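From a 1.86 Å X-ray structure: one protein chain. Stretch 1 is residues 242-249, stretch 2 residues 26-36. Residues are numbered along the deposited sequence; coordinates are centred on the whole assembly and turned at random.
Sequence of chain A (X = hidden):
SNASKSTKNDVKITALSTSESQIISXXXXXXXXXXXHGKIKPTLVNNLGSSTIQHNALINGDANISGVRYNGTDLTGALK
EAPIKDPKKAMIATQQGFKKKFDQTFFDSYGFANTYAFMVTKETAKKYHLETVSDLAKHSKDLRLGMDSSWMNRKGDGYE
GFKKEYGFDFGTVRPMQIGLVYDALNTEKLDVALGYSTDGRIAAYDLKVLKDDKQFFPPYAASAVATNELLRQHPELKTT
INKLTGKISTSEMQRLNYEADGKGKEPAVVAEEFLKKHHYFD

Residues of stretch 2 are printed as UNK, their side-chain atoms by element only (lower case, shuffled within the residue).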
# COMPACT_ATOMS: atom_id res chain seq x y z
N ASN A 242 -2.21 6.77 15.92
CA ASN A 242 -1.32 5.68 16.36
C ASN A 242 -2.04 4.41 16.80
O ASN A 242 -1.41 3.37 16.87
CB ASN A 242 -0.36 6.15 17.44
CG ASN A 242 0.92 6.78 16.86
OD1 ASN A 242 1.37 7.83 17.34
ND2 ASN A 242 1.50 6.15 15.83
N LYS A 243 -3.34 4.48 17.08
CA LYS A 243 -4.07 3.26 17.42
C LYS A 243 -4.03 2.27 16.25
O LYS A 243 -4.13 1.07 16.48
CB LYS A 243 -5.53 3.58 17.70
CG LYS A 243 -5.89 4.06 19.08
CD LYS A 243 -7.42 4.31 19.02
CE LYS A 243 -8.07 4.05 20.33
NZ LYS A 243 -9.55 4.10 20.25
N LEU A 244 -3.89 2.77 15.02
CA LEU A 244 -3.90 1.89 13.85
C LEU A 244 -2.52 1.36 13.48
O LEU A 244 -2.41 0.52 12.59
CB LEU A 244 -4.54 2.60 12.64
CG LEU A 244 -6.06 2.93 12.82
CD1 LEU A 244 -6.63 3.58 11.56
CD2 LEU A 244 -6.86 1.70 13.13
N THR A 245 -1.46 1.84 14.13
CA THR A 245 -0.10 1.42 13.81
C THR A 245 0.10 -0.09 14.06
O THR A 245 -0.14 -0.57 15.16
CB THR A 245 0.91 2.25 14.65
OG1 THR A 245 0.84 3.62 14.25
CG2 THR A 245 2.35 1.72 14.49
N GLY A 246 0.54 -0.82 13.02
CA GLY A 246 0.69 -2.28 13.09
C GLY A 246 -0.59 -3.12 12.99
O GLY A 246 -0.52 -4.35 12.95
N LYS A 247 -1.76 -2.48 12.94
CA LYS A 247 -3.04 -3.23 12.99
C LYS A 247 -3.59 -3.84 11.68
O LYS A 247 -4.63 -4.54 11.67
CB LYS A 247 -4.13 -2.42 13.68
CG LYS A 247 -3.72 -1.73 14.99
CD LYS A 247 -3.41 -2.70 16.17
CE LYS A 247 -2.54 -2.00 17.24
NZ LYS A 247 -3.34 -0.96 18.03
N ILE A 248 -2.90 -3.57 10.57
CA ILE A 248 -3.31 -4.12 9.29
C ILE A 248 -2.14 -4.79 8.62
O ILE A 248 -1.27 -4.10 8.03
CB ILE A 248 -3.94 -3.03 8.36
CG1 ILE A 248 -4.98 -2.18 9.12
CG2 ILE A 248 -4.57 -3.68 7.13
CD1 ILE A 248 -5.62 -1.09 8.29
N SER A 249 -2.06 -6.12 8.72
CA SER A 249 -1.00 -6.85 8.02
C SER A 249 -1.24 -6.77 6.52
O SER A 249 -2.31 -6.37 6.10
CB SER A 249 -0.96 -8.30 8.44
OG SER A 249 -2.15 -8.99 8.10
N UNK A 26 -11.59 6.25 5.49
CA UNK A 26 -12.84 6.20 6.22
C UNK A 26 -12.61 5.65 7.60
O UNK A 26 -13.35 6.01 8.53
c UNK A 26 -14.57 6.01 3.09
c UNK A 26 -14.62 6.10 4.44
c UNK A 26 -15.97 7.62 3.60
n UNK A 26 -15.50 7.12 4.73
c UNK A 26 -13.90 5.34 5.50
n UNK A 26 -15.42 6.96 2.60
N UNK A 27 -11.60 4.80 7.75
CA UNK A 27 -11.30 4.20 9.04
C UNK A 27 -10.79 5.28 9.98
O UNK A 27 -11.26 5.37 11.13
c UNK A 27 -9.57 -0.26 8.28
c UNK A 27 -10.12 2.17 10.06
c UNK A 27 -10.31 3.05 8.87
se UNK A 27 -8.70 0.87 9.63
N UNK A 28 -9.91 6.16 9.48
CA UNK A 28 -9.44 7.31 10.28
C UNK A 28 -10.59 8.23 10.61
O UNK A 28 -10.70 8.71 11.74
c UNK A 28 -6.98 7.40 9.46
c UNK A 28 -6.33 7.27 10.84
c UNK A 28 -6.07 8.19 8.52
c UNK A 28 -8.34 8.10 9.55
N UNK A 29 -11.49 8.46 9.64
CA UNK A 29 -12.61 9.38 9.87
C UNK A 29 -13.49 8.86 11.02
O UNK A 29 -13.87 9.62 11.94
c UNK A 29 -14.76 10.33 8.82
c UNK A 29 -15.59 10.40 7.53
n UNK A 29 -17.60 7.33 7.11
c UNK A 29 -13.45 9.57 8.59
n UNK A 29 -17.98 9.16 8.45
c UNK A 29 -17.22 8.52 7.57
n UNK A 29 -16.10 9.08 7.12
N UNK A 30 -13.82 7.57 10.94
CA UNK A 30 -14.68 6.96 11.93
C UNK A 30 -14.01 6.84 13.28
O UNK A 30 -14.66 6.98 14.32
c UNK A 30 -16.28 4.27 9.57
c UNK A 30 -16.22 5.64 10.26
c UNK A 30 -15.24 5.60 11.44
c UNK A 30 -17.66 6.12 10.66
N UNK A 31 -12.70 6.58 13.28
CA UNK A 31 -11.99 6.40 14.52
C UNK A 31 -11.86 7.75 15.23
O UNK A 31 -12.02 7.82 16.44
c UNK A 31 -8.45 4.80 14.95
c UNK A 31 -10.50 4.46 16.40
c UNK A 31 -9.78 5.41 15.45
c UNK A 31 -10.61 5.79 14.25
N UNK A 32 -11.61 8.82 14.47
CA UNK A 32 -11.57 10.18 15.05
C UNK A 32 -12.94 10.56 15.60
O UNK A 32 -13.04 11.06 16.73
c UNK A 32 -11.30 12.64 14.53
c UNK A 32 -9.55 10.93 13.77
c UNK A 32 -9.05 11.55 12.47
c UNK A 32 -11.05 11.21 14.04
N UNK A 33 -14.00 10.31 14.84
CA UNK A 33 -15.34 10.55 15.39
C UNK A 33 -15.52 9.80 16.70
O UNK A 33 -16.09 10.35 17.67
c UNK A 33 -16.44 10.16 14.40
c UNK A 33 -17.61 10.70 12.21
c UNK A 33 -16.53 11.09 13.21
o UNK A 33 -18.69 10.23 12.64
o UNK A 33 -17.39 10.90 10.98
N UNK A 34 -15.10 8.54 16.72
CA UNK A 34 -15.27 7.69 17.90
C UNK A 34 -14.49 8.23 19.10
O UNK A 34 -15.07 8.46 20.17
c UNK A 34 -14.92 5.33 18.81
c UNK A 34 -13.92 4.90 19.63
c UNK A 34 -15.80 4.04 20.38
c UNK A 34 -14.88 6.23 17.60
n UNK A 34 -14.50 4.10 20.59
n UNK A 34 -16.08 4.78 19.31
N UNK A 35 -13.18 8.45 18.92
CA UNK A 35 -12.35 8.90 20.04
C UNK A 35 -12.73 10.28 20.58
O UNK A 35 -12.52 10.54 21.77
c UNK A 35 -10.27 7.52 19.65
o UNK A 35 -9.07 7.43 19.40
o UNK A 35 -10.98 6.52 19.91
c UNK A 35 -10.87 8.89 19.66
N UNK A 36 -13.26 11.15 19.72
CA UNK A 36 -13.61 12.52 20.12
C UNK A 36 -15.09 12.67 20.47
O UNK A 36 -15.57 13.76 20.68
c UNK A 36 -13.23 13.58 19.04
c UNK A 36 -11.75 13.42 18.63
o UNK A 36 -14.08 13.41 17.89

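Position 26 carries one carbon followed by a five-membered ring of three carbons and two nitrogens, an imidazole. The ring is out of reach of stretch 1. The residue is His 26.

Position 27 has an unbranched chain of two carbons, a selenium and a terminal carbon. The heavy atom settles the identity: Met 27, present as selenomethionine. Its CA-to-CB bond points toward stretch 1, and chi1 and chi2 are both t, so the chain extends until SE lies 3.9 Å from Leu 244 CD1 and 3.9 Å from Ile 248 CD1. One selenium thus touches two aliphatic side chains.

Position 28 shows four carbons forked at the second, the leucine pattern, since an isoleucine would fork at the first. Leu 28 sets its CA-to-CB bond sideways, but the end of the chain comes nearer, and CD2 reaches Leu 244 CD1 at 3.8 Å.

Position 29 has three carbons, a nitrogen, and a carbon bearing two more nitrogens: a guanidinium, hence Arg 29. It is out of reach of stretch 1 and bonds along its own helix, with NE donating to His 26 ND1 at 3.1 Å and NH2 to the same His 26 ND1 at 3.2 Å.

Position 30 again has four carbons forked at the second. The side chain of Leu 30 is out of reach of stretch 1 and makes no contact with it.

Position 31 repeats that fork, but its CA-to-CB bond points toward stretch 1. This is Leu 31, whose CD2 packs 3.7 Å from Leu 244 CG, while its CD1 is 4.0 Å from Lys 243 NZ.

Position 32 has four carbons forked at the first, one arm two carbons long: Ile 32, buried but without contact to stretch 1.

Position 33 has three carbons, the third carrying two oxygens. Glu 33 receives a weak hydrogen bond, part of a salt bridge, from Arg 29 NH1 to its OE2 at 3.1 Å.

Position 34 is a second imidazole, His 34. Lys 243 NZ lies at the ring edge, near its plane, 4.5 Å from CD2, a marginal contact.

Position 35 has two carbons, the second carrying two oxygens: a short carboxylate, Asp 35. Lys 243 NZ donates to its OD1 at 2.8 Å, a hydrogen bond within a salt bridge.

Position 36 has one carbon bearing an oxygen and a carbon, so it is Thr 36. It is the first residue to leave helical phi/psi, and its OG1 donates to Ile 32 O at 2.8 Å, back toward the helix.

The contact follows the helical repeat: positions 27, 31, 34 and 35 point toward stretch 1. Leu 244 meets Met 27, Leu 28 and Leu 31, with Ile 248 adding to the selenium end. Farther along, Lys 243 supplies the polar element, its chi2 of 179° and chi4 of -172° helping to extend the ammonium to Asp 35. Apolar packing and one salt bridge together bury 328 Å², both sides summed.

Stretch 2 (26-36) HMLRLLIEHDT
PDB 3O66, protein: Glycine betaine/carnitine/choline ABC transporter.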